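Local coordinates for protein carboxypeptidase 1 (Deinococcus radiodurans str. R1, PDB 5GIV) that probably releases amino acids one at a time from the C-terminus of peptides, with broad specificity, as a zinc-dependent metallocarboxypeptidase of the M32 family, at residues T14-E19 against A64-L69; A21-I26 against G55-R60; L30-S35 against T239-H244; R91-K96 against H466-T471; A102-E107 against A146-E151. One frame throughout, in Å; residues are numbered along the deposited sequence.

How the interactions relate
Interactions 1, 2 and 3 are strung along one long helix, 8-36, which meets in turn helix 64-75, helix 43-62 and the edge strand 238-242. Interactions 1 and 2 lie about 12 Å apart, centre to centre, and are joined directly by a salt bridge from Glu19 to Arg60; interaction 3 follows about 13 Å from interaction 2, again between centres, and comes closest to the zinc site. All three also touch the second subunit, so helix 8-36 connects the N-terminal helices, the partner chain and a strand near the metal. Interaction 4 ties helix 81-99 to a loop near the C-terminal end of the chain, and interaction 5 pairs the next helix, 102-122, with residues 146-151. Lys96 packs on Phe149 between these last two.

Interaction 1: residues T14-E19 against A64-L69; sequences TEHWQE and AGYGKL
Tyr66 meets two aromatic neighbours on helix 8-36, His16 and Trp17, and the three rings make a small cluster between this helix and helix 64-75. The stacking belongs to His16. Its imidazole lies over one face of the phenol ring as an offset stack, with centroids 4.1 Å apart and planes tilted by 28°. A CH-pi contact adds to it: Tyr66 CB sits over the imidazole face, 3.8 Å from the ring centroid of His16. In both residues the first torsion sets CG opposite the backbone N, which sends each ring out from its helix toward the other.

The polar contact belongs to Trp17. Its indole NE1 donates to Tyr66 OH at 2.8 Å, with the hydroxyl oxygen in the indole plane but the N-H bent to 133°. The planes of the Trp17 five-membered ring and the Tyr66 ring stand at 90°. NE1 lies at the edge of the phenol, near its plane, while His16 takes a face. Apolar contact accompanies the bond, Trp17 CD1 lying 3.9 Å from Tyr66 CE1.

The imidazole is held at its far end too, where His16 NE2 probably hydrogen-bonds to the carbonyl of Arg60 on helix 43-62. Helix 81-99 closes in on the cluster, with Ala90 touching both Trp17 and Tyr66.

Interaction 2: residues A21-I26 against G55-R60; sequences ADFGGI and GLRHAR
This is an antiparallel helix-helix contact, with Phe23 of helix 8-36 packed against Leu56, Arg57 and Arg60 of helix 43-62, the helix that follows it in the chain. The short axes run at 160° to each other and approach to 10.0 Å, and the CA atoms come nearest at Phe23 and Arg57.

The Phe23 ring is bordered by carbon from all three residues. Leu56 CB lies 3.7 Å from Phe23 CE1, and Arg57 CB is 3.9 Å from Phe23 CB near the base of the ring, while the Arg57 backbone lies over one ring face. Arg60 adds its aliphatic chain, CG standing 3.6 Å from Phe23 CE2. Bends at chi2 and chi3 carry the Arg60 guanidinium across, so that Phe23 CZ lies over one of its faces, offset toward the rim, with the two planes 57° apart.

The charged ends are paired beyond the ring: Arg60 NH2 with Glu19 and Arg57 NE with Glu27. Leu56 of the second subunit also packs on Phe23. No hydrogen bond crosses between 21-26 and 55-60, so the arginines lend their methylenes to an apolar contact while their charges are met by Glu19 and Glu27, which flank 21-26 on the same helix.

Interaction 3: residues L30-S35 against T239-H244; sequences LGWDQS and TRLGGH
The helix turn 30-35 lies beside the end of an edge strand, with Trp32 and Thr239 closest at 7.2 Å between their CA atoms. That strand, 238-242, borders a small mixed sheet of three strands and ends in a classic beta bulge, where Leu241 and Gly242 both face Asp245.

Trp32 presents its CB and the CD1 side of its five-membered ring to Thr239 and Leu241. A chi1 of 170° places the indole opposite its own backbone N, and the benzo part extends away from the strand. Thr239 turns its methyl to the indole: CG2 lies 3.8 Å from Trp32 CD1, the two side chains crossing at about a right angle. Leu241 adds its two methyls, CD1 beside Trp32 CB and CD2 on one side of the indole plane, offset toward the rim. Between 30-35 and 239-244 the contact is wholly apolar.

Arg247, on the neighbouring strand 245-250, makes a cation-pi contact with Trp32, and Asp33 of the second subunit packs against Trp32. The Thr239 side chain is about 8 Å from that of Glu267, the predicted proton donor/acceptor, and about 12 Å from the bound zinc ion. At the base of the tryptophan, Trp32 CB is 4.1 Å from Leu241 CD1.

Interaction 4: residues R91-K96 against H466-T471; sequences RQDFEK and HGRRWT
Asp93 and Arg468 face each other end-on in a two-pronged salt bridge. Arg468 NH1 gives a hydrogen bond to Asp93 OD2 at 3.0 Å, and Arg468 NH2 gives one to Asp93 OD1 at 3.1 Å. Both are close to straight, with N-H...O angles of 166° and 168°. The carboxylate and guanidinium are nearly coplanar, their planes 2° apart, and each oxygen uses its syn lone pair, the geometry of a bidentate arginine-carboxylate pair. Two parallel bonds of this kind fix the rotation of both flat groups.

Arg468 comes from a loop between helix 453-464 and helix 472-480. There a type II' beta turn runs from His466 to Arg469, closed by a bond from Arg469 N to His466 O at 2.8 Å, with Gly467 supplying the positive phi the turn needs. The long side chain of Arg468 spans the distance to helix 81-99, Asp93 CA and Arg468 CA being 11.8 Å apart. With an alanine in place of Asp93 both oxygens are gone, and the Arg468 guanidinium is likely to be freer to turn and its charge less well met.

Further out, NH1 of Arg468 has a second acceptor in the carbonyl of Pro285, and the Arg468 backbone hydrogen-bonds with Leu286. Arg85 of helix 81-99 donates to the carbonyl of Arg468, giving the same helix a second hold on the loop.

Interaction 5: residues A102-E107 against A146-E151; sequences AEFVRE and ASYFPE
Tyr148 meets Phe104 of helix 102-122, and these two rings carry the whole contact. Along the second segment Ala146 comes first, still helical; its carbonyl O accepts a hydrogen bond from Phe149 N at 2.9 Å, and the chain bends round between the two.

Tyr148 lies within that bend and turns its ring toward Phe104. The pair is edge-to-face: the tyrosine edge points at the phenylalanine face, with centroids 5.4 Å apart and planes at 69°. Tyr148 CE2 stands 3.9 Å above the centre of the Phe104 ring. The hydroxyl end touches as well, Tyr148 OH lying 4.0 Å from Phe104 CD1 and 4.1 Å from Phe104 CB. Phe104 offers that face because a chi1 of -176° throws its ring away from its own N and out from the helix, where Leu141 and Ala145 of helix 128-147 also pack on it. Replacing Phe104 with alanine would probably open a gap under the tyrosine edge and leave the Tyr148 ring less fixed in its rotation.

Next in the chain, the Phe149 ring stacks on Tyr158. Arg99 forms a salt bridge with Glu151 and also donates to the carbonyl of Tyr148. No hydrogen bond links 102-107 with 146-151: the ring pair joins helix 102-122 to the chain that follows helix 128-147 by dispersion and by the positive edge of one ring over the electron-rich face of the other.

Interaction 1: residues T14-E19 against A64-L69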
# COMPACT_ATOMS: atom_id res chain seq x y z
N THR A 14 9.27 26.40 1.44
CA THR A 14 9.31 25.24 0.56
C THR A 14 9.39 23.95 1.36
O THR A 14 8.80 22.93 0.97
CB THR A 14 10.47 25.36 -0.43
OG1 THR A 14 11.68 25.62 0.29
CG2 THR A 14 10.23 26.50 -1.40
N GLU A 15 10.13 23.96 2.47
CA GLU A 15 10.22 22.75 3.29
C GLU A 15 8.89 22.44 3.95
O GLU A 15 8.49 21.27 4.05
CB GLU A 15 11.32 22.92 4.34
N HIS A 16 8.17 23.47 4.40
CA HIS A 16 6.86 23.26 4.99
C HIS A 16 5.85 22.83 3.94
O HIS A 16 5.00 21.97 4.20
CB HIS A 16 6.40 24.53 5.71
CG HIS A 16 5.26 24.31 6.66
ND1 HIS A 16 5.45 23.90 7.96
CD2 HIS A 16 3.93 24.49 6.51
CE1 HIS A 16 4.28 23.80 8.56
NE2 HIS A 16 3.34 24.17 7.71
N TRP A 17 5.92 23.44 2.75
CA TRP A 17 5.05 23.03 1.66
C TRP A 17 5.29 21.58 1.28
O TRP A 17 4.33 20.82 1.06
CB TRP A 17 5.24 23.95 0.46
CG TRP A 17 4.62 25.31 0.63
CD1 TRP A 17 3.59 25.64 1.47
CD2 TRP A 17 5.00 26.52 -0.03
NE1 TRP A 17 3.30 26.98 1.36
CE2 TRP A 17 4.16 27.54 0.44
CE3 TRP A 17 5.98 26.84 -0.98
CZ2 TRP A 17 4.26 28.86 -0.00
CZ3 TRP A 17 6.08 28.15 -1.42
CH2 TRP A 17 5.22 29.14 -0.94
N GLN A 18 6.55 21.16 1.19
CA GLN A 18 6.84 19.77 0.87
C GLN A 18 6.34 18.85 1.98
O GLN A 18 5.85 17.74 1.72
CB GLN A 18 8.33 19.57 0.65
CG GLN A 18 8.72 18.16 0.20
CD GLN A 18 8.21 17.81 -1.19
OE1 GLN A 18 7.28 17.00 -1.35
NE2 GLN A 18 8.82 18.41 -2.21
N GLU A 19 6.42 19.30 3.23
CA GLU A 19 5.92 18.50 4.34
C GLU A 19 4.40 18.34 4.25
O GLU A 19 3.86 17.27 4.55
CB GLU A 19 6.34 19.13 5.68
CG GLU A 19 6.04 18.27 6.92
CD GLU A 19 6.57 18.87 8.22
OE1 GLU A 19 5.93 18.66 9.27
OE2 GLU A 19 7.61 19.55 8.19
N ALA A 64 0.71 28.46 13.24
CA ALA A 64 0.81 29.91 13.26
C ALA A 64 2.16 30.38 12.72
O ALA A 64 2.23 31.37 11.97
CB ALA A 64 0.58 30.44 14.68
N GLY A 65 3.24 29.70 13.10
CA GLY A 65 4.53 30.06 12.53
C GLY A 65 4.52 30.02 11.02
O GLY A 65 4.90 30.99 10.36
N TYR A 66 3.97 28.93 10.45
CA TYR A 66 3.83 28.83 9.00
C TYR A 66 3.03 30.01 8.45
O TYR A 66 3.41 30.61 7.44
CB TYR A 66 3.16 27.50 8.65
CG TYR A 66 2.68 27.35 7.22
CD1 TYR A 66 3.52 27.60 6.14
CD2 TYR A 66 1.37 26.96 6.94
CE1 TYR A 66 3.08 27.45 4.84
CE2 TYR A 66 0.92 26.82 5.65
CZ TYR A 66 1.77 27.06 4.60
OH TYR A 66 1.32 26.91 3.31
N GLY A 67 1.94 30.37 9.13
CA GLY A 67 1.17 31.52 8.69
C GLY A 67 1.99 32.79 8.68
O GLY A 67 1.85 33.63 7.79
N LYS A 68 2.88 32.94 9.67
CA LYS A 68 3.72 34.12 9.74
C LYS A 68 4.68 34.17 8.56
O LYS A 68 4.89 35.24 7.97
CB LYS A 68 4.47 34.16 11.08
N LEU A 69 5.27 33.03 8.20
CA LEU A 69 6.13 32.99 7.03
C LEU A 69 5.37 33.44 5.78
O LEU A 69 5.88 34.25 4.99
CB LEU A 69 6.68 31.57 6.83
CG LEU A 69 7.79 31.06 7.75
CD1 LEU A 69 7.32 30.83 9.19
CD2 LEU A 69 8.38 29.77 7.19

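Interaction 2: residues A21-I26 against G55-R60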
# COMPACT_ATOMS: atom_id res chain seq x y z
N ALA A 21 2.70 18.37 1.39
CA ALA A 21 2.50 17.41 0.31
C ALA A 21 2.79 15.98 0.77
O ALA A 21 2.09 15.04 0.39
CB ALA A 21 3.37 17.78 -0.89
N ASP A 22 3.83 15.81 1.59
CA ASP A 22 4.20 14.47 2.04
C ASP A 22 3.14 13.87 2.96
O ASP A 22 2.78 12.69 2.82
CB ASP A 22 5.58 14.48 2.70
CG ASP A 22 6.70 14.79 1.71
OD1 ASP A 22 6.46 14.69 0.48
OD2 ASP A 22 7.83 15.12 2.14
N PHE A 23 2.62 14.66 3.90
CA PHE A 23 1.47 14.19 4.66
C PHE A 23 0.35 13.77 3.71
O PHE A 23 -0.26 12.71 3.88
CB PHE A 23 0.95 15.27 5.61
CG PHE A 23 1.63 15.28 6.95
CD1 PHE A 23 1.33 14.31 7.90
CD2 PHE A 23 2.52 16.29 7.29
CE1 PHE A 23 1.94 14.31 9.14
CE2 PHE A 23 3.14 16.30 8.54
CZ PHE A 23 2.84 15.32 9.46
N GLY A 24 0.10 14.58 2.68
CA GLY A 24 -0.95 14.26 1.73
C GLY A 24 -0.72 12.94 1.02
O GLY A 24 -1.66 12.16 0.83
N GLY A 25 0.52 12.68 0.60
CA GLY A 25 0.81 11.40 -0.03
C GLY A 25 0.60 10.23 0.92
O GLY A 25 0.05 9.20 0.54
N ILE A 26 1.02 10.40 2.19
CA ILE A 26 0.87 9.32 3.16
C ILE A 26 -0.60 9.09 3.49
O ILE A 26 -1.06 7.94 3.55
CB ILE A 26 1.69 9.62 4.43
CG1 ILE A 26 3.17 9.72 4.09
CG2 ILE A 26 1.44 8.55 5.47
CD1 ILE A 26 4.02 10.12 5.26
N GLY A 55 -5.08 14.56 11.91
CA GLY A 55 -4.81 15.54 12.95
C GLY A 55 -3.46 16.20 12.80
O GLY A 55 -3.34 17.42 12.93
N LEU A 56 -2.42 15.41 12.52
CA LEU A 56 -1.09 15.99 12.36
C LEU A 56 -1.04 16.93 11.16
O LEU A 56 -0.52 18.05 11.24
CB LEU A 56 -0.03 14.89 12.22
CG LEU A 56 0.22 14.07 13.49
CD1 LEU A 56 1.09 12.86 13.18
CD2 LEU A 56 0.87 14.94 14.56
N ARG A 57 -1.58 16.48 10.03
CA ARG A 57 -1.55 17.32 8.83
C ARG A 57 -2.34 18.60 9.04
O ARG A 57 -1.90 19.68 8.63
CB ARG A 57 -2.09 16.52 7.64
CG ARG A 57 -2.33 17.35 6.40
CD ARG A 57 -3.78 17.77 6.31
NE ARG A 57 -4.68 16.62 6.25
CZ ARG A 57 -5.95 16.64 6.66
NH1 ARG A 57 -6.48 17.75 7.17
NH2 ARG A 57 -6.70 15.54 6.56
N HIS A 58 -3.50 18.51 9.70
CA HIS A 58 -4.29 19.71 9.94
C HIS A 58 -3.51 20.72 10.78
O HIS A 58 -3.53 21.92 10.50
CB HIS A 58 -5.60 19.34 10.64
CG HIS A 58 -6.47 20.52 10.95
ND1 HIS A 58 -7.30 21.09 10.02
CD2 HIS A 58 -6.62 21.24 12.09
CE1 HIS A 58 -7.95 22.10 10.58
NE2 HIS A 58 -7.55 22.21 11.83
N ALA A 59 -2.79 20.23 11.79
CA ALA A 59 -1.96 21.12 12.60
C ALA A 59 -0.90 21.81 11.74
O ALA A 59 -0.72 23.03 11.81
CB ALA A 59 -1.31 20.33 13.74
N ARG A 60 -0.19 21.03 10.92
CA ARG A 60 0.80 21.64 10.03
C ARG A 60 0.15 22.70 9.16
O ARG A 60 0.68 23.81 9.01
CB ARG A 60 1.46 20.57 9.17
CG ARG A 60 1.78 19.29 9.90
CD ARG A 60 3.02 19.39 10.77
NE ARG A 60 2.91 18.53 11.94
CZ ARG A 60 3.94 17.92 12.53
NH1 ARG A 60 3.73 17.16 13.60
NH2 ARG A 60 5.17 18.05 12.04

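Interaction 3: residues L30-S35 against T239-H244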
# COMPACT_ATOMS: atom_id res chain seq x y z
N LEU A 30 -2.68 5.54 2.92
CA LEU A 30 -3.55 4.86 3.87
C LEU A 30 -4.92 4.60 3.27
O LEU A 30 -5.51 3.55 3.50
CB LEU A 30 -3.67 5.70 5.14
CG LEU A 30 -2.47 5.68 6.07
CD1 LEU A 30 -2.58 6.85 7.05
CD2 LEU A 30 -2.38 4.34 6.81
N GLY A 31 -5.45 5.57 2.51
CA GLY A 31 -6.74 5.37 1.87
C GLY A 31 -6.67 4.44 0.67
O GLY A 31 -7.57 3.61 0.46
N TRP A 32 -5.61 4.55 -0.14
CA TRP A 32 -5.48 3.65 -1.28
C TRP A 32 -5.39 2.21 -0.82
O TRP A 32 -6.07 1.33 -1.37
CB TRP A 32 -4.25 4.03 -2.11
CG TRP A 32 -3.92 3.02 -3.17
CD1 TRP A 32 -4.38 2.98 -4.46
CD2 TRP A 32 -3.03 1.90 -3.03
NE1 TRP A 32 -3.83 1.90 -5.13
CE2 TRP A 32 -3.00 1.23 -4.27
CE3 TRP A 32 -2.26 1.40 -1.97
CZ2 TRP A 32 -2.24 0.08 -4.48
CZ3 TRP A 32 -1.50 0.26 -2.18
CH2 TRP A 32 -1.49 -0.38 -3.43
N ASP A 33 -4.56 1.94 0.19
CA ASP A 33 -4.45 0.58 0.70
C ASP A 33 -5.75 0.11 1.34
O ASP A 33 -6.12 -1.06 1.22
CB ASP A 33 -3.28 0.51 1.70
CG ASP A 33 -3.15 -0.86 2.36
OD1 ASP A 33 -2.62 -1.80 1.72
OD2 ASP A 33 -3.60 -0.98 3.53
N GLN A 34 -6.47 1.03 1.99
CA GLN A 34 -7.75 0.67 2.59
C GLN A 34 -8.73 0.15 1.55
O GLN A 34 -9.52 -0.76 1.83
CB GLN A 34 -8.33 1.89 3.31
CG GLN A 34 -9.71 1.69 3.88
CD GLN A 34 -10.37 2.99 4.26
OE1 GLN A 34 -10.36 3.97 3.50
NE2 GLN A 34 -10.93 3.04 5.47
N SER A 35 -8.70 0.70 0.34
CA SER A 35 -9.61 0.30 -0.71
C SER A 35 -9.14 -0.91 -1.51
O SER A 35 -9.94 -1.51 -2.22
CB SER A 35 -9.83 1.47 -1.69
OG SER A 35 -10.41 2.56 -1.01
N THR A 239 -5.87 8.40 -7.34
CA THR A 239 -5.32 8.96 -6.12
C THR A 239 -3.83 9.20 -6.30
O THR A 239 -3.14 8.40 -6.94
CB THR A 239 -5.59 8.03 -4.91
OG1 THR A 239 -5.05 8.61 -3.71
CG2 THR A 239 -5.00 6.65 -5.12
N ARG A 240 -3.35 10.29 -5.71
CA ARG A 240 -1.95 10.67 -5.81
C ARG A 240 -1.27 10.31 -4.49
O ARG A 240 -1.55 10.91 -3.45
CB ARG A 240 -1.83 12.17 -6.07
CG ARG A 240 -0.39 12.71 -6.05
CD ARG A 240 -0.35 14.22 -6.24
NE ARG A 240 -0.27 14.70 -7.62
CZ ARG A 240 0.79 14.57 -8.41
NH1 ARG A 240 1.86 13.96 -7.96
NH2 ARG A 240 0.77 15.07 -9.64
N LEU A 241 -0.36 9.34 -4.53
CA LEU A 241 0.39 8.97 -3.33
C LEU A 241 1.73 9.70 -3.24
O LEU A 241 2.45 9.51 -2.24
CB LEU A 241 0.62 7.45 -3.27
CG LEU A 241 -0.59 6.60 -2.87
CD1 LEU A 241 -1.78 6.81 -3.81
CD2 LEU A 241 -0.23 5.11 -2.80
N GLY A 242 2.08 10.50 -4.24
CA GLY A 242 3.32 11.25 -4.23
C GLY A 242 3.52 11.98 -5.55
O GLY A 242 2.76 11.81 -6.52
N GLY A 243 4.58 12.78 -5.59
CA GLY A 243 4.89 13.55 -6.79
C GLY A 243 5.07 12.71 -8.04
O GLY A 243 4.90 13.23 -9.14
N HIS A 244 5.44 11.44 -7.89
CA HIS A 244 5.65 10.55 -9.03
C HIS A 244 4.90 9.24 -8.83
O HIS A 244 5.35 8.18 -9.27
CB HIS A 244 7.14 10.30 -9.24
CG HIS A 244 7.91 11.54 -9.55
ND1 HIS A 244 7.94 12.11 -10.80
CD2 HIS A 244 8.68 12.33 -8.76
CE1 HIS A 244 8.68 13.20 -10.77
NE2 HIS A 244 9.15 13.36 -9.55

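Interaction 4: residues R91-K96 against H466-T471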
# COMPACT_ATOMS: atom_id res chain seq x y z
N ARG A 91 -1.78 31.05 1.05
CA ARG A 91 -2.53 31.86 2.01
C ARG A 91 -4.03 31.62 1.89
O ARG A 91 -4.73 31.63 2.91
CB ARG A 91 -2.21 33.35 1.83
CG ARG A 91 -0.73 33.70 1.90
CD ARG A 91 -0.44 34.87 2.84
NE ARG A 91 -0.90 36.17 2.34
CZ ARG A 91 -1.79 36.95 2.96
NH1 ARG A 91 -2.32 36.57 4.12
NH2 ARG A 91 -2.14 38.11 2.42
N GLN A 92 -4.53 31.39 0.68
CA GLN A 92 -5.95 31.07 0.54
C GLN A 92 -6.27 29.73 1.19
O GLN A 92 -7.30 29.60 1.86
CB GLN A 92 -6.35 31.07 -0.94
CG GLN A 92 -6.32 32.45 -1.57
CD GLN A 92 -6.50 32.44 -3.08
OE1 GLN A 92 -6.61 31.37 -3.70
NE2 GLN A 92 -6.50 33.62 -3.69
N ASP A 93 -5.40 28.73 1.01
CA ASP A 93 -5.59 27.46 1.71
C ASP A 93 -5.47 27.67 3.21
O ASP A 93 -6.27 27.16 4.00
CB ASP A 93 -4.57 26.42 1.25
CG ASP A 93 -4.68 26.07 -0.23
OD1 ASP A 93 -5.71 26.38 -0.87
OD2 ASP A 93 -3.73 25.46 -0.75
N PHE A 94 -4.48 28.46 3.63
CA PHE A 94 -4.31 28.74 5.05
C PHE A 94 -5.53 29.46 5.61
O PHE A 94 -5.94 29.21 6.75
CB PHE A 94 -3.04 29.55 5.28
CG PHE A 94 -2.71 29.74 6.73
CD1 PHE A 94 -3.24 30.80 7.45
CD2 PHE A 94 -1.88 28.84 7.39
CE1 PHE A 94 -2.93 30.97 8.79
CE2 PHE A 94 -1.57 29.01 8.73
CZ PHE A 94 -2.10 30.07 9.43
N GLU A 95 -6.11 30.38 4.84
CA GLU A 95 -7.29 31.09 5.31
C GLU A 95 -8.44 30.13 5.59
O GLU A 95 -8.99 30.10 6.70
CB GLU A 95 -7.70 32.14 4.28
CG GLU A 95 -9.04 32.82 4.55
CD GLU A 95 -9.00 33.66 5.81
OE1 GLU A 95 -7.88 34.03 6.23
OE2 GLU A 95 -10.09 33.97 6.35
N LYS A 96 -8.81 29.30 4.60
CA LYS A 96 -9.95 28.40 4.80
C LYS A 96 -9.65 27.34 5.85
O LYS A 96 -10.54 26.95 6.61
CB LYS A 96 -10.39 27.77 3.48
CG LYS A 96 -9.30 27.13 2.66
CD LYS A 96 -9.82 26.80 1.26
CE LYS A 96 -10.23 28.06 0.49
NZ LYS A 96 -10.84 27.70 -0.83
N HIS A 466 0.26 23.58 -15.63
CA HIS A 466 0.03 24.71 -14.74
C HIS A 466 -0.50 24.31 -13.36
O HIS A 466 -0.36 25.10 -12.42
CB HIS A 466 -0.92 25.72 -15.39
CG HIS A 466 -0.39 26.30 -16.66
ND1 HIS A 466 -1.00 26.11 -17.88
CD2 HIS A 466 0.73 27.03 -16.90
CE1 HIS A 466 -0.29 26.72 -18.82
NE2 HIS A 466 0.76 27.28 -18.24
N GLY A 467 -1.10 23.13 -13.20
CA GLY A 467 -1.65 22.79 -11.91
C GLY A 467 -2.60 23.87 -11.41
O GLY A 467 -3.59 24.19 -12.08
N ARG A 468 -2.30 24.47 -10.26
CA ARG A 468 -3.14 25.51 -9.68
C ARG A 468 -2.62 26.92 -9.98
O ARG A 468 -3.14 27.90 -9.42
CB ARG A 468 -3.25 25.27 -8.16
CG ARG A 468 -3.88 23.91 -7.81
CD ARG A 468 -3.96 23.62 -6.30
NE ARG A 468 -5.00 24.36 -5.59
CZ ARG A 468 -4.95 24.66 -4.29
NH1 ARG A 468 -3.90 24.31 -3.55
NH2 ARG A 468 -5.96 25.32 -3.73
N ARG A 469 -1.63 27.05 -10.88
CA ARG A 469 -1.03 28.35 -11.19
C ARG A 469 -2.08 29.38 -11.63
O ARG A 469 -1.99 30.55 -11.26
CB ARG A 469 0.05 28.19 -12.27
CG ARG A 469 0.41 29.45 -13.03
CD ARG A 469 1.30 30.34 -12.20
NE ARG A 469 1.70 31.58 -12.85
CZ ARG A 469 1.00 32.72 -12.82
NH1 ARG A 469 -0.17 32.76 -12.20
NH2 ARG A 469 1.47 33.80 -13.41
N TRP A 470 -3.05 28.96 -12.43
CA TRP A 470 -4.14 29.83 -12.85
C TRP A 470 -5.44 29.42 -12.16
O TRP A 470 -5.63 28.24 -11.83
CB TRP A 470 -4.33 29.79 -14.37
CG TRP A 470 -3.06 30.11 -15.13
CD1 TRP A 470 -2.29 29.23 -15.85
CD2 TRP A 470 -2.44 31.39 -15.26
NE1 TRP A 470 -1.23 29.90 -16.41
CE2 TRP A 470 -1.30 31.22 -16.07
CE3 TRP A 470 -2.74 32.67 -14.77
CZ2 TRP A 470 -0.45 32.28 -16.39
CZ3 TRP A 470 -1.90 33.72 -15.09
CH2 TRP A 470 -0.77 33.52 -15.90
N THR A 471 -6.33 30.38 -11.94
CA THR A 471 -7.67 30.05 -11.49
C THR A 471 -8.39 29.26 -12.58
O THR A 471 -8.04 29.34 -13.75
CB THR A 471 -8.49 31.29 -11.14
OG1 THR A 471 -8.81 32.03 -12.33
CG2 THR A 471 -7.71 32.19 -10.21

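Interaction 5: residues A102-E107 against A146-E151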
# COMPACT_ATOMS: atom_id res chain seq x y z
N ALA A 102 -10.97 23.69 14.65
CA ALA A 102 -10.52 22.30 14.66
C ALA A 102 -11.55 21.39 15.33
O ALA A 102 -11.73 20.24 14.90
CB ALA A 102 -9.17 22.18 15.36
N GLU A 103 -12.21 21.87 16.38
CA GLU A 103 -13.27 21.08 17.00
C GLU A 103 -14.31 20.66 15.97
O GLU A 103 -14.69 19.49 15.88
CB GLU A 103 -13.93 21.88 18.12
CG GLU A 103 -13.76 21.26 19.49
CD GLU A 103 -13.99 19.76 19.48
OE1 GLU A 103 -12.99 19.00 19.36
OE2 GLU A 103 -15.16 19.33 19.58
N PHE A 104 -14.77 21.62 15.17
CA PHE A 104 -15.80 21.35 14.17
C PHE A 104 -15.29 20.40 13.09
O PHE A 104 -16.05 19.57 12.58
CB PHE A 104 -16.29 22.65 13.55
CG PHE A 104 -17.40 22.47 12.58
CD1 PHE A 104 -18.72 22.46 13.02
CD2 PHE A 104 -17.15 22.31 11.23
CE1 PHE A 104 -19.76 22.29 12.14
CE2 PHE A 104 -18.18 22.14 10.34
CZ PHE A 104 -19.49 22.13 10.79
N VAL A 105 -14.02 20.53 12.71
CA VAL A 105 -13.46 19.63 11.71
C VAL A 105 -13.59 18.19 12.18
O VAL A 105 -14.01 17.30 11.43
CB VAL A 105 -12.00 19.99 11.42
CG1 VAL A 105 -11.38 18.99 10.44
CG2 VAL A 105 -11.89 21.42 10.91
N ARG A 106 -13.24 17.94 13.45
CA ARG A 106 -13.28 16.59 14.00
C ARG A 106 -14.71 16.08 14.14
O ARG A 106 -14.99 14.91 13.84
CB ARG A 106 -12.55 16.55 15.34
CG ARG A 106 -11.02 16.60 15.21
CD ARG A 106 -10.35 16.39 16.56
NE ARG A 106 -10.66 17.48 17.47
CZ ARG A 106 -9.91 18.58 17.60
NH1 ARG A 106 -8.80 18.72 16.89
NH2 ARG A 106 -10.28 19.53 18.46
N GLU A 107 -15.62 16.92 14.61
CA GLU A 107 -17.01 16.49 14.77
C GLU A 107 -17.61 16.08 13.43
O GLU A 107 -18.21 15.01 13.30
CB GLU A 107 -17.84 17.59 15.44
CG GLU A 107 -19.28 17.17 15.71
CD GLU A 107 -20.21 18.34 16.01
OE1 GLU A 107 -19.78 19.50 15.86
OE2 GLU A 107 -21.36 18.08 16.42
N ALA A 146 -20.78 25.98 6.18
CA ALA A 146 -20.85 27.10 5.25
C ALA A 146 -20.95 28.43 5.98
O ALA A 146 -20.48 29.45 5.47
CB ALA A 146 -22.04 26.92 4.31
N SER A 147 -21.54 28.44 7.18
CA SER A 147 -21.70 29.69 7.91
C SER A 147 -20.37 30.28 8.36
O SER A 147 -20.31 31.47 8.66
CB SER A 147 -22.63 29.51 9.10
OG SER A 147 -22.03 28.73 10.12
N TYR A 148 -19.30 29.48 8.42
CA TYR A 148 -17.98 30.03 8.70
C TYR A 148 -17.43 30.85 7.55
O TYR A 148 -16.36 31.45 7.70
CB TYR A 148 -16.99 28.92 9.04
CG TYR A 148 -17.26 28.23 10.35
CD1 TYR A 148 -17.10 28.90 11.56
CD2 TYR A 148 -17.68 26.91 10.39
CE1 TYR A 148 -17.36 28.27 12.76
CE2 TYR A 148 -17.94 26.27 11.58
CZ TYR A 148 -17.78 26.96 12.76
OH TYR A 148 -18.03 26.32 13.95
N PHE A 149 -18.12 30.87 6.41
CA PHE A 149 -17.70 31.63 5.23
C PHE A 149 -18.84 32.54 4.80
O PHE A 149 -19.48 32.32 3.76
CB PHE A 149 -17.25 30.69 4.11
CG PHE A 149 -16.05 29.87 4.48
CD1 PHE A 149 -16.18 28.72 5.25
CD2 PHE A 149 -14.78 30.26 4.09
CE1 PHE A 149 -15.08 27.97 5.61
CE2 PHE A 149 -13.67 29.51 4.44
CZ PHE A 149 -13.82 28.37 5.20
N PRO A 150 -19.14 33.58 5.59
CA PRO A 150 -20.26 34.47 5.27
C PRO A 150 -20.09 35.24 3.97
O PRO A 150 -21.08 35.79 3.48
CB PRO A 150 -20.30 35.42 6.47
CG PRO A 150 -18.91 35.41 6.99
CD PRO A 150 -18.40 34.03 6.79
N GLU A 151 -18.89 35.28 3.39
CA GLU A 151 -18.76 35.92 2.08
C GLU A 151 -19.63 35.25 1.02
O GLU A 151 -19.83 35.84 -0.04
CB GLU A 151 -17.30 35.95 1.63
CG GLU A 151 -16.61 34.61 1.74
CD GLU A 151 -16.05 34.41 3.13
OE1 GLU A 151 -14.84 34.16 3.28
OE2 GLU A 151 -16.85 34.52 4.08